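PDB 5A7V: putative glycosidase ph117-related from Bacteroides thetaiotaomicron, which probably cleaves beta-linked mannosides, as a glycoside hydrolase family 130 enzyme that holds mannose units in its binding pocket. Local coordinates for residues Ser73-Asn78 and Ala366-Gly371; Val100-Arg105 and Ser339-Asp344; Lys137-Gly142 and Met159-Trp164. All blocks are in the same frame, centred on the assembly; numbering follows the deposited sequence. Where two conformers were deposited one is given.

Contact 1 (Ser73-Asn78 and Ala366-Gly371). With MAN (alpha-D-mannopyranose), chain E.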
loop_
_atom_site.group_PDB
_atom_site.type_symbol
_atom_site.label_atom_id
_atom_site.label_comp_id
_atom_site.label_asym_id
_atom_site.label_seq_id
_atom_site.Cartn_x
_atom_site.Cartn_y
_atom_site.Cartn_z
ATOM N N SER A 73 -17.254 11.172 1.881
ATOM C CA SER A 73 -17.410 12.588 1.720
ATOM C C SER A 73 -16.176 13.389 2.127
ATOM O O SER A 73 -16.052 14.559 1.712
ATOM C CB SER A 73 -18.605 13.097 2.517
ATOM O OG SER A 73 -18.437 12.910 3.917
ATOM N N ASN A 74 -15.282 12.813 2.920
ATOM C CA ASN A 74 -14.133 13.586 3.432
ATOM C C ASN A 74 -12.893 13.406 2.572
ATOM O O ASN A 74 -12.347 14.361 2.059
ATOM C CB ASN A 74 -13.877 13.228 4.894
ATOM C CG ASN A 74 -13.674 14.425 5.793
ATOM O OD1 ASN A 74 -13.491 15.566 5.367
ATOM N ND2 ASN A 74 -13.728 14.157 7.083
ATOM N N ASP A 75 -12.471 12.141 2.372
ATOM C CA ASP A 75 -11.188 11.825 1.771
ATOM C C ASP A 75 -11.264 10.413 1.189
ATOM O O ASP A 75 -11.899 9.546 1.792
ATOM C CB ASP A 75 -10.068 11.950 2.829
ATOM C CG ASP A 75 -9.816 13.404 3.269
ATOM O OD1 ASP A 75 -9.230 14.181 2.447
ATOM O OD2 ASP A 75 -10.276 13.709 4.398
ATOM N N THR A 76 -10.660 10.218 0.014
ATOM C CA THR A 76 -10.631 8.904 -0.640
ATOM C C THR A 76 -9.176 8.660 -1.072
ATOM O O THR A 76 -8.623 9.424 -1.884
ATOM C CB THR A 76 -11.544 8.844 -1.873
ATOM O OG1 THR A 76 -11.275 9.917 -2.775
ATOM C CG2 THR A 76 -12.981 8.884 -1.458
ATOM N N PHE A 77 -8.511 7.640 -0.528
ATOM C CA PHE A 77 -7.045 7.550 -0.635
ATOM C C PHE A 77 -6.611 6.090 -0.489
ATOM O O PHE A 77 -7.404 5.180 -0.746
ATOM C CB PHE A 77 -6.349 8.593 0.306
ATOM C CG PHE A 77 -6.626 8.469 1.781
ATOM C CD1 PHE A 77 -7.882 8.769 2.309
ATOM C CD2 PHE A 77 -5.614 8.113 2.679
ATOM C CE1 PHE A 77 -8.096 8.743 3.666
ATOM C CE2 PHE A 77 -5.811 8.081 4.036
ATOM C CZ PHE A 77 -7.072 8.396 4.543
ATOM N N ASN A 78 -5.335 5.882 -0.198
ATOM C CA ASN A 78 -4.682 4.595 0.140
ATOM C C ASN A 78 -5.418 3.350 -0.366
ATOM O O ASN A 78 -6.144 2.716 0.400
ATOM C CB ASN A 78 -4.421 4.558 1.628
ATOM C CG ASN A 78 -3.386 5.599 2.054
ATOM O OD1 ASN A 78 -2.935 6.418 1.251
ATOM N ND2 ASN A 78 -3.081 5.596 3.326
ATOM N N ALA A 366 -1.590 12.565 -0.415
ATOM C CA ALA A 366 -1.686 13.385 0.792
ATOM C C ALA A 366 -2.896 13.029 1.678
ATOM O O ALA A 366 -3.478 13.902 2.317
ATOM C CB ALA A 366 -1.637 14.877 0.471
ATOM N N ASP A 367 -3.184 11.726 1.789
ATOM C CA ASP A 367 -4.308 11.228 2.576
ATOM C C ASP A 367 -5.683 11.825 2.164
ATOM O O ASP A 367 -6.605 11.866 2.956
ATOM C CB ASP A 367 -4.121 11.347 4.106
ATOM C CG ASP A 367 -2.999 10.518 4.705
ATOM O OD1 ASP A 367 -2.252 9.803 4.003
ATOM O OD2 ASP A 367 -2.907 10.566 5.990
ATOM N N SER A 368 -5.787 12.231 0.889
ATOM C CA SER A 368 -6.988 12.912 0.407
ATOM C C SER A 368 -7.605 12.383 -0.888
ATOM O O SER A 368 -8.836 12.416 -1.021
ATOM C CB SER A 368 -6.739 14.417 0.287
ATOM O OG SER A 368 -6.701 15.010 1.610
ATOM N N LYS A 369 -6.764 12.004 -1.846
ATOM C CA LYS A 369 -7.185 11.572 -3.183
ATOM C C LYS A 369 -6.524 10.243 -3.536
ATOM O O LYS A 369 -5.508 9.860 -2.914
ATOM C CB LYS A 369 -6.884 12.641 -4.272
ATOM C CG LYS A 369 -7.357 14.078 -3.934
ATOM C CD LYS A 369 -8.856 14.166 -4.015
ATOM C CE LYS A 369 -9.508 15.551 -4.131
ATOM N NZ LYS A 369 -9.355 16.366 -2.934
ATOM N N VAL A 370 -6.994 9.631 -4.619
ATOM C CA VAL A 370 -6.290 8.497 -5.244
ATOM C C VAL A 370 -5.683 8.943 -6.568
ATOM O O VAL A 370 -6.391 9.534 -7.416
ATOM C CB VAL A 370 -7.231 7.293 -5.522
ATOM C CG1 VAL A 370 -6.486 6.157 -6.246
ATOM C CG2 VAL A 370 -7.830 6.782 -4.210
ATOM N N GLY A 371 -4.405 8.622 -6.765
ATOM C CA GLY A 371 -3.721 8.879 -8.016
ATOM C C GLY A 371 -3.263 7.581 -8.648
ATOM O O GLY A 371 -3.172 6.528 -7.981
HETATM C C1 MAN E . 0.846 5.900 7.989
HETATM C C2 MAN E . 0.320 5.101 6.777
HETATM C C3 MAN E . -0.974 5.619 6.121
HETATM C C4 MAN E . -0.956 7.153 5.985
HETATM C C5 MAN E . 0.324 7.790 6.556
HETATM C C6 MAN E . 0.262 9.335 6.568
HETATM O O1 MAN E . 2.350 5.722 8.199
HETATM O O2 MAN E . 0.109 3.768 7.263
HETATM O O3 MAN E . -2.133 5.285 6.860
HETATM O O4 MAN E . -1.139 7.427 4.611
HETATM O O5 MAN E . 0.468 7.293 7.924
HETATM O O6 MAN E . -0.800 9.763 7.431
HETATM O O HOH W 1 -10.098 15.172 -0.466
HETATM O O HOH W 2 -1.878 9.077 1.478
#
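Phe77 lies flat against the backbone of Asp367, the main packing contact between Ser73-Asn78 and Ala366-Gly371. The carbonyl O of Asp367 sits over the ring centre, 3.4 Å above its plane. Asp367 CB adds a CH-pi contact, 4.1 Å from the Phe77 ring centroid. The crowded first torsion of Phe77 (chi1 60°), between backbone N and carbonyl carbon, lays the ring flat there. Beyond it, Val370 CG2 packs on Phe77 CA.

Hydrogen bonds join the two segments next to this packing. Ser368 OG donates to Asp75 OD1 at 2.8 Å, from above the carboxylate plane, and itself receives the N-H of Gln341. The other oxygen, Asp75 OD2, forms a salt bridge with Arg105, so this buried acid is held through both oxygens. A backbone bond runs from Thr76 N to Ser368 O.

The third group grips sugar. Asn78 ND2 donates to mannose O4 at 3.0 Å, almost straight, while that hydroxyl donates to Asp367 OD1 at 2.7 Å. Mannose O6 donates to Asp367 OD2, also at 2.7 Å. A water bridges Asn78 OD1, Asp367 N and Asp367 OD1.

An amide that donates and a carboxylate that accepts are well matched to one hydroxyl, which can do both. Bringing strand 75-84 against strand 369-375, the last of the chain, probably helps set how O4 and O6 are held, together with the other residues that bind this mannose.

Contact 2 (Val100-Arg105 and Ser339-Asp344). With MAN (alpha-D-mannopyranose), chain D; BMA (beta-D-mannopyranose), chain C; SO4 (sulfate ion), chain G.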
loop_
_atom_site.group_PDB
_atom_site.type_symbol
_atom_site.label_atom_id
_atom_site.label_comp_id
_atom_site.label_asym_id
_atom_site.label_seq_id
_atom_site.Cartn_x
_atom_site.Cartn_y
_atom_site.Cartn_z
ATOM N N VAL A 100 -12.527 14.857 13.222
ATOM C CA VAL A 100 -11.670 15.863 12.534
ATOM C C VAL A 100 -10.221 15.417 12.196
ATOM O O VAL A 100 -9.768 15.461 11.025
ATOM C CB VAL A 100 -11.689 17.203 13.326
ATOM C CG1 VAL A 100 -10.741 18.218 12.709
ATOM C CG2 VAL A 100 -13.105 17.778 13.312
ATOM N N GLY A 101 -9.512 15.030 13.220
ATOM C CA GLY A 101 -8.093 14.700 13.057
ATOM C C GLY A 101 -7.795 13.416 12.311
ATOM O O GLY A 101 -8.666 12.573 12.001
ATOM N N ILE A 102 -6.524 13.237 12.017
ATOM C CA ILE A 102 -6.035 12.045 11.334
ATOM C C ILE A 102 -6.288 10.833 12.215
ATOM O O ILE A 102 -5.993 10.815 13.401
ATOM C CB ILE A 102 -4.539 12.160 10.959
ATOM C CG1 ILE A 102 -4.393 13.098 9.735
ATOM C CG2 ILE A 102 -3.920 10.801 10.614
ATOM C CD1 ILE A 102 -2.966 13.428 9.411
ATOM N N GLY A 103 -6.942 9.811 11.620
ATOM C CA GLY A 103 -7.327 8.628 12.358
ATOM C C GLY A 103 -8.567 8.742 13.221
ATOM O O GLY A 103 -8.914 7.807 13.966
ATOM N N HIS A 104 -9.265 9.883 13.140
ATOM C CA HIS A 104 -10.458 10.125 13.947
ATOM C C HIS A 104 -11.750 9.981 13.184
ATOM O O HIS A 104 -12.817 10.287 13.735
ATOM C CB HIS A 104 -10.388 11.524 14.597
ATOM C CG HIS A 104 -9.320 11.635 15.628
ATOM N ND1 HIS A 104 -9.279 12.631 16.544
ATOM C CD2 HIS A 104 -8.289 10.810 15.930
ATOM C CE1 HIS A 104 -8.253 12.451 17.357
ATOM N NE2 HIS A 104 -7.602 11.390 16.959
ATOM N N ARG A 105 -11.684 9.505 11.940
ATOM C CA ARG A 105 -12.895 9.228 11.161
ATOM C C ARG A 105 -13.147 7.714 11.166
ATOM O O ARG A 105 -12.458 6.960 11.868
ATOM C CB ARG A 105 -12.714 9.742 9.711
ATOM C CG ARG A 105 -12.334 11.213 9.583
ATOM C CD ARG A 105 -10.830 11.467 9.612
ATOM N NE ARG A 105 -10.579 12.879 9.343
ATOM C CZ ARG A 105 -10.589 13.436 8.155
ATOM N NH1 ARG A 105 -10.675 12.727 7.031
ATOM N NH2 ARG A 105 -10.490 14.781 8.061
ATOM N N SER A 339 0.137 18.362 -0.657
ATOM C CA SER A 339 -0.584 18.735 0.561
ATOM C C SER A 339 -2.033 18.271 0.507
ATOM O O SER A 339 -2.622 18.220 -0.571
ATOM C CB SER A 339 -0.524 20.243 0.786
ATOM O OG SER A 339 -0.795 20.483 2.167
ATOM N N GLY A 340 -2.583 17.973 1.672
ATOM C CA GLY A 340 -3.958 17.462 1.782
ATOM C C GLY A 340 -4.251 17.269 3.243
ATOM O O GLY A 340 -3.700 17.959 4.117
ATOM N N GLN A 341 -5.040 16.244 3.548
ATOM C CA GLN A 341 -5.300 15.893 4.922
ATOM C C GLN A 341 -3.989 15.695 5.666
ATOM O O GLN A 341 -3.895 16.058 6.848
ATOM C CB GLN A 341 -6.159 14.598 4.979
ATOM C CG GLN A 341 -6.365 14.164 6.423
ATOM C CD GLN A 341 -7.213 12.942 6.706
ATOM O OE1 GLN A 341 -7.568 12.774 7.874
ATOM N NE2 GLN A 341 -7.463 12.084 5.746
ATOM N N TYR A 342 -3.043 15.012 5.012
ATOM C CA TYR A 342 -1.677 14.918 5.507
ATOM C C TYR A 342 -0.896 16.092 4.893
ATOM O O TYR A 342 -0.570 16.093 3.706
ATOM C CB TYR A 342 -1.042 13.556 5.167
ATOM C CG TYR A 342 0.340 13.371 5.762
ATOM C CD1 TYR A 342 0.511 12.988 7.110
ATOM C CD2 TYR A 342 1.476 13.625 4.985
ATOM C CE1 TYR A 342 1.770 12.879 7.672
ATOM C CE2 TYR A 342 2.755 13.517 5.542
ATOM C CZ TYR A 342 2.906 13.159 6.882
ATOM O OH TYR A 342 4.142 13.043 7.475
ATOM N N VAL A 343 -0.686 17.125 5.703
ATOM C CA VAL A 343 -0.265 18.425 5.175
ATOM C C VAL A 343 1.116 18.420 4.560
ATOM O O VAL A 343 1.412 19.199 3.643
ATOM C CB VAL A 343 -0.487 19.561 6.215
ATOM C CG1 VAL A 343 0.433 19.383 7.382
ATOM C CG2 VAL A 343 -0.343 20.939 5.578
ATOM N N ASP A 344 1.969 17.516 5.030
ATOM C CA ASP A 344 3.339 17.453 4.531
ATOM C C ASP A 344 3.498 16.675 3.209
ATOM O O ASP A 344 4.600 16.639 2.668
ATOM C CB ASP A 344 4.260 16.882 5.612
ATOM C CG ASP A 344 4.283 17.765 6.886
ATOM O OD1 ASP A 344 4.592 18.967 6.769
ATOM O OD2 ASP A 344 3.991 17.263 8.020
HETATM C C1 MAN D . -2.235 6.809 11.778
HETATM C C2 MAN D . -2.262 6.861 10.310
HETATM C C3 MAN D . -3.732 6.963 9.969
HETATM C C4 MAN D . -4.604 5.883 10.598
HETATM C C5 MAN D . -4.295 5.711 12.074
HETATM C C6 MAN D . -4.754 4.374 12.617
HETATM O O1 MAN D . -2.516 7.973 12.457
HETATM O O2 MAN D . -1.784 5.669 9.697
HETATM O O3 MAN D . -3.983 6.912 8.558
HETATM O O4 MAN D . -5.992 6.240 10.465
HETATM O O5 MAN D . -2.906 5.754 12.332
HETATM O O6 MAN D . -4.169 3.262 11.930
HETATM C C1 BMA C . -2.172 6.928 11.660
HETATM C C2 BMA C . -2.527 7.043 10.174
HETATM C C3 BMA C . -4.032 7.048 10.029
HETATM C C4 BMA C . -4.629 5.838 10.722
HETATM C C5 BMA C . -4.054 5.650 12.131
HETATM C C6 BMA C . -4.508 4.358 12.784
HETATM O O1 BMA C . -0.789 6.967 11.973
HETATM O O2 BMA C . -2.018 5.916 9.447
HETATM O O3 BMA C . -4.474 7.115 8.620
HETATM O O4 BMA C . -6.049 6.046 10.789
HETATM O O5 BMA C . -2.608 5.658 12.156
HETATM O O6 BMA C . -4.152 3.196 12.029
HETATM S S SO4 G . -12.132 14.553 16.914
HETATM O O1 SO4 G . -12.379 13.063 16.953
HETATM O O2 SO4 G . -12.221 15.027 18.314
HETATM O O3 SO4 G . -13.161 15.094 15.999
HETATM O O4 SO4 G . -10.817 14.997 16.270
HETATM O O HOH W 3 -7.501 15.098 9.505
HETATM O O HOH W 4 -7.308 10.138 8.703
#
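Gln341 sets its amide oxygen over the guanidinium of Arg105 where two loops of the five-bladed beta-propeller, the fold of this family, come together beside the sugar pocket. Loop Val100-Arg105 joins strands 87-95 and 107-114; Ser339-Asp344 precedes strand 347-355.

Gln341 is best followed outward. Its CB points toward the other loop, and CG, anti to the backbone N (chi1 176°), continues an extended chain. CG passes Ile102 CG1 at 4.0 Å. CD draws up to Arg105 NH1, and the amide and guanidinium planes are tilted 30° from each other. OE1 then rests over the guanidinium centre, 3.1 Å from Arg105 CZ. The N-H groups of Arg105 point in its own plane, several of them to other partners, and the angles to OE1 are too poor for hydrogen bonds, so this is an electrostatic contact through the face, with a partly negative oxygen over a positive group. A water shared with Val100 O donates to OE1, and a second, on Gly103 N, lies within bonding distance. NE2 turns to Asp367 O and Glu95 OE1. A glutamine fits because its tip both accepts and donates.

The guanidinium of Arg105 is fixed in orientation. NE and NH2 grip Val100 O side-on, at 3.2 Å and 3.1 Å, while NH1 pairs with Glu95. Gly101 to His104 form a type II turn, with Gly103 in the positive-phi position that glycine favours. A sulfate, probably from the crystallisation liquor, accepts from His104 ND1.

Branched Ile102 faces two ways: CD1 reaches the ring edge of Tyr342, and CG2 faces the sugar, modelled as either mannose anomer. Beside it, Gly103 CA lies 3.3 Å from O4 of the beta-mannose.

Contact 3 (Lys137-Gly142 and Met159-Trp164). With BMA (beta-D-mannopyranose), chain C; MAN (alpha-D-mannopyranose), chain D.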
loop_
_atom_site.group_PDB
_atom_site.type_symbol
_atom_site.label_atom_id
_atom_site.label_comp_id
_atom_site.label_asym_id
_atom_site.label_seq_id
_atom_site.Cartn_x
_atom_site.Cartn_y
_atom_site.Cartn_z
ATOM N N LYS A 137 -14.654 -5.509 18.202
ATOM C CA LYS A 137 -13.846 -4.851 19.251
ATOM C C LYS A 137 -12.541 -4.262 18.689
ATOM O O LYS A 137 -11.926 -3.337 19.262
ATOM C CB LYS A 137 -13.503 -5.813 20.361
ATOM C CG LYS A 137 -14.720 -6.229 21.194
ATOM C CD LYS A 137 -14.306 -7.009 22.426
ATOM C CE LYS A 137 -15.535 -7.376 23.272
ATOM N NZ LYS A 137 -15.190 -8.221 24.443
ATOM N N LEU A 138 -12.122 -4.769 17.534
ATOM C CA LEU A 138 -10.861 -4.357 16.912
ATOM C C LEU A 138 -11.031 -3.302 15.803
ATOM O O LEU A 138 -10.037 -2.648 15.449
ATOM C CB LEU A 138 -10.140 -5.603 16.322
ATOM C CG LEU A 138 -10.000 -6.774 17.288
ATOM C CD1 LEU A 138 -9.248 -7.914 16.622
ATOM C CD2 LEU A 138 -9.282 -6.399 18.581
ATOM N N GLU A 139 -12.262 -3.112 15.284
ATOM C CA GLU A 139 -12.475 -2.263 14.100
ATOM C C GLU A 139 -13.421 -1.083 14.357
ATOM O O GLU A 139 -13.665 -0.320 13.431
ATOM C CB GLU A 139 -13.102 -3.124 12.967
ATOM C CG GLU A 139 -12.096 -4.152 12.424
ATOM C CD GLU A 139 -12.674 -5.045 11.353
ATOM O OE1 GLU A 139 -13.867 -4.910 11.008
ATOM O OE2 GLU A 139 -11.872 -5.875 10.847
ATOM N N TRP A 140 -14.005 -0.984 15.541
ATOM C CA TRP A 140 -14.934 0.116 15.834
ATOM C C TRP A 140 -14.262 1.082 16.836
ATOM O O TRP A 140 -13.751 0.635 17.865
ATOM C CB TRP A 140 -16.269 -0.397 16.391
ATOM C CG TRP A 140 -17.326 0.697 16.352
ATOM C CD1 TRP A 140 -17.873 1.314 17.440
ATOM C CD2 TRP A 140 -17.862 1.404 15.203
ATOM N NE1 TRP A 140 -18.724 2.318 17.056
ATOM C CE2 TRP A 140 -18.716 2.384 15.690
ATOM C CE3 TRP A 140 -17.815 1.228 13.851
ATOM C CZ2 TRP A 140 -19.421 3.227 14.843
ATOM C CZ3 TRP A 140 -18.359 2.172 13.026
ATOM C CH2 TRP A 140 -19.216 3.085 13.507
ATOM N N PRO A 141 -14.253 2.388 16.558
ATOM C CA PRO A 141 -14.924 3.096 15.464
ATOM C C PRO A 141 -14.094 3.467 14.246
ATOM O O PRO A 141 -14.606 4.105 13.316
ATOM C CB PRO A 141 -15.364 4.370 16.139
ATOM C CG PRO A 141 -14.221 4.656 17.056
ATOM C CD PRO A 141 -13.762 3.317 17.576
ATOM N N GLY A 142 -12.827 3.091 14.232
ATOM C CA GLY A 142 -11.936 3.560 13.192
ATOM C C GLY A 142 -12.092 2.876 11.848
ATOM O O GLY A 142 -11.778 3.411 10.792
ATOM N N MET A 159 -6.651 -10.040 1.139
ATOM C CA MET A 159 -6.522 -8.605 1.516
ATOM C C MET A 159 -5.824 -8.514 2.851
ATOM O O MET A 159 -6.265 -9.124 3.847
ATOM C CB MET A 159 -7.889 -7.954 1.718
ATOM C CG MET A 159 -7.834 -6.478 2.126
ATOM S SD MET A 159 -9.325 -5.811 2.853
ATOM C CE MET A 159 -10.416 -5.904 1.435
ATOM N N THR A 160 -4.752 -7.710 2.897
ATOM C CA THR A 160 -4.189 -7.283 4.168
ATOM C C THR A 160 -4.703 -5.822 4.416
ATOM O O THR A 160 -4.880 -5.050 3.472
ATOM C CB THR A 160 -2.671 -7.280 4.141
ATOM O OG1 THR A 160 -2.209 -6.322 3.189
ATOM C CG2 THR A 160 -2.088 -8.669 3.785
ATOM N N TYR A 161 -5.025 -5.524 5.643
ATOM C CA TYR A 161 -5.546 -4.168 5.982
ATOM C C TYR A 161 -5.334 -3.900 7.458
ATOM O O TYR A 161 -4.913 -4.785 8.208
ATOM C CB TYR A 161 -7.030 -4.081 5.591
ATOM C CG TYR A 161 -7.982 -4.866 6.480
ATOM C CD1 TYR A 161 -8.147 -6.267 6.303
ATOM C CD2 TYR A 161 -8.720 -4.242 7.412
ATOM C CE1 TYR A 161 -8.975 -6.990 7.103
ATOM C CE2 TYR A 161 -9.586 -4.932 8.255
ATOM C CZ TYR A 161 -9.742 -6.354 8.084
ATOM O OH TYR A 161 -10.673 -7.046 8.859
ATOM N N THR A 162 -5.557 -2.633 7.869
ATOM C CA THR A 162 -5.466 -2.275 9.262
ATOM C C THR A 162 -6.839 -2.208 9.937
ATOM O O THR A 162 -7.751 -1.525 9.421
ATOM C CB THR A 162 -4.834 -0.867 9.419
ATOM O OG1 THR A 162 -3.658 -0.812 8.616
ATOM C CG2 THR A 162 -4.477 -0.629 10.863
ATOM N N GLN A 163 -6.968 -2.874 11.078
ATOM C CA GLN A 163 -8.108 -2.708 11.960
ATOM C C GLN A 163 -7.801 -1.549 12.902
ATOM O O GLN A 163 -6.758 -1.574 13.554
ATOM C CB GLN A 163 -8.349 -4.010 12.776
ATOM C CG GLN A 163 -8.567 -5.222 11.916
ATOM C CD GLN A 163 -8.735 -6.455 12.764
ATOM O OE1 GLN A 163 -7.825 -6.846 13.518
ATOM N NE2 GLN A 163 -9.853 -7.106 12.621
ATOM N N TRP A 164 -8.728 -0.611 13.033
ATOM C CA TRP A 164 -8.497 0.523 13.905
ATOM C C TRP A 164 -9.680 0.740 14.842
ATOM O O TRP A 164 -10.813 1.033 14.406
ATOM C CB TRP A 164 -8.178 1.784 13.092
ATOM C CG TRP A 164 -7.882 3.068 13.826
ATOM C CD1 TRP A 164 -8.396 4.284 13.505
ATOM C CD2 TRP A 164 -7.003 3.274 14.941
ATOM N NE1 TRP A 164 -7.852 5.257 14.303
ATOM C CE2 TRP A 164 -6.989 4.679 15.202
ATOM C CE3 TRP A 164 -6.182 2.446 15.718
ATOM C CZ2 TRP A 164 -6.209 5.259 16.210
ATOM C CZ3 TRP A 164 -5.386 3.039 16.711
ATOM C CH2 TRP A 164 -5.396 4.434 16.945
HETATM C C1 BMA C . -2.172 6.928 11.660
HETATM C C2 BMA C . -2.527 7.043 10.174
HETATM C C3 BMA C . -4.032 7.048 10.029
HETATM C C4 BMA C . -4.629 5.838 10.722
HETATM C C5 BMA C . -4.054 5.650 12.131
HETATM C C6 BMA C . -4.508 4.358 12.784
HETATM O O1 BMA C . -0.789 6.967 11.973
HETATM O O2 BMA C . -2.018 5.916 9.447
HETATM O O3 BMA C . -4.474 7.115 8.620
HETATM O O4 BMA C . -6.049 6.046 10.789
HETATM O O5 BMA C . -2.608 5.658 12.156
HETATM O O6 BMA C . -4.152 3.196 12.029
HETATM C C1 MAN D . -2.235 6.809 11.778
HETATM C C2 MAN D . -2.262 6.861 10.310
HETATM C C3 MAN D . -3.732 6.963 9.969
HETATM C C4 MAN D . -4.604 5.883 10.598
HETATM C C5 MAN D . -4.295 5.711 12.074
HETATM C C6 MAN D . -4.754 4.374 12.617
HETATM O O1 MAN D . -2.516 7.973 12.457
HETATM O O2 MAN D . -1.784 5.669 9.697
HETATM O O3 MAN D . -3.983 6.912 8.558
HETATM O O4 MAN D . -5.992 6.240 10.465
HETATM O O5 MAN D . -2.906 5.754 12.332
HETATM O O6 MAN D . -4.169 3.262 11.930
#
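Glu139 and Tyr161 are brought together by their torsions. Glu139 sets CG beside its backbone N (chi1 -69°) and runs out fully extended, while Tyr161 takes the position between backbone N and carbonyl carbon (chi1 72°), which turns its hydroxyl toward the acid. Tyr161 OH donates to Glu139 OE2 at 2.6 Å, nearly along the C-O axis, with the oxygen at the ring's edge. Gln163 NE2 reaches the same oxygen on its anti side at 3.0 Å, in an almost straight bond.

Two donors thus share OE2, and Lys184 pairs with OE1. This probably stabilises the charged form of the buried acid. Gln163 NE2 also donates to Gln135, whereas Gln163 OE1 is buried with no polar partner in the model, 3.6 Å from Leu138 CD1.

At the other end, Gly142 N makes a weak bond to Trp164 O. Lacking a side chain, Gly142 brings CA within 3.6 Å of Trp164 CD1. The indole NE1 is bound to Gly103 O, and one face of the ring packs on the sugar's C6 methylene, not on the sugar ring, with C6 of the beta anomer 3.5 Å from Trp164 CD2.

The end of the short helix 136-139, and Gly142 just after the cis peptide before Pro141, pack against strand 157-164, which runs between strands 143-151 and 169-176, with strand 183-187 supplying Lys184.

In the fold
Contacts 1 and 2 lie side by side, centres about 10 Å apart, joined by a salt bridge, Asp75 OD2 to Arg105 NH1, and a probable hydrogen bond, Ser368 OG to Gln341 N, each 2.8 Å. Contact 3 is linked to contact 2 through a probable hydrogen bond between Gly103 O and Trp164 NE1, again 2.8 Å, but does not touch contact 1, whose nearest atoms are about 8 Å away. In sequence the three are nested, contact 3 within contact 2 within contact 1. Together they border two neighbouring mannose sites: contact 1 supplies Asn78 and Asp367 to one, and Tyr342 of contact 2 lines it too. Ile102, Gly103 and Trp164, from contacts 2 and 3, help enclose the other.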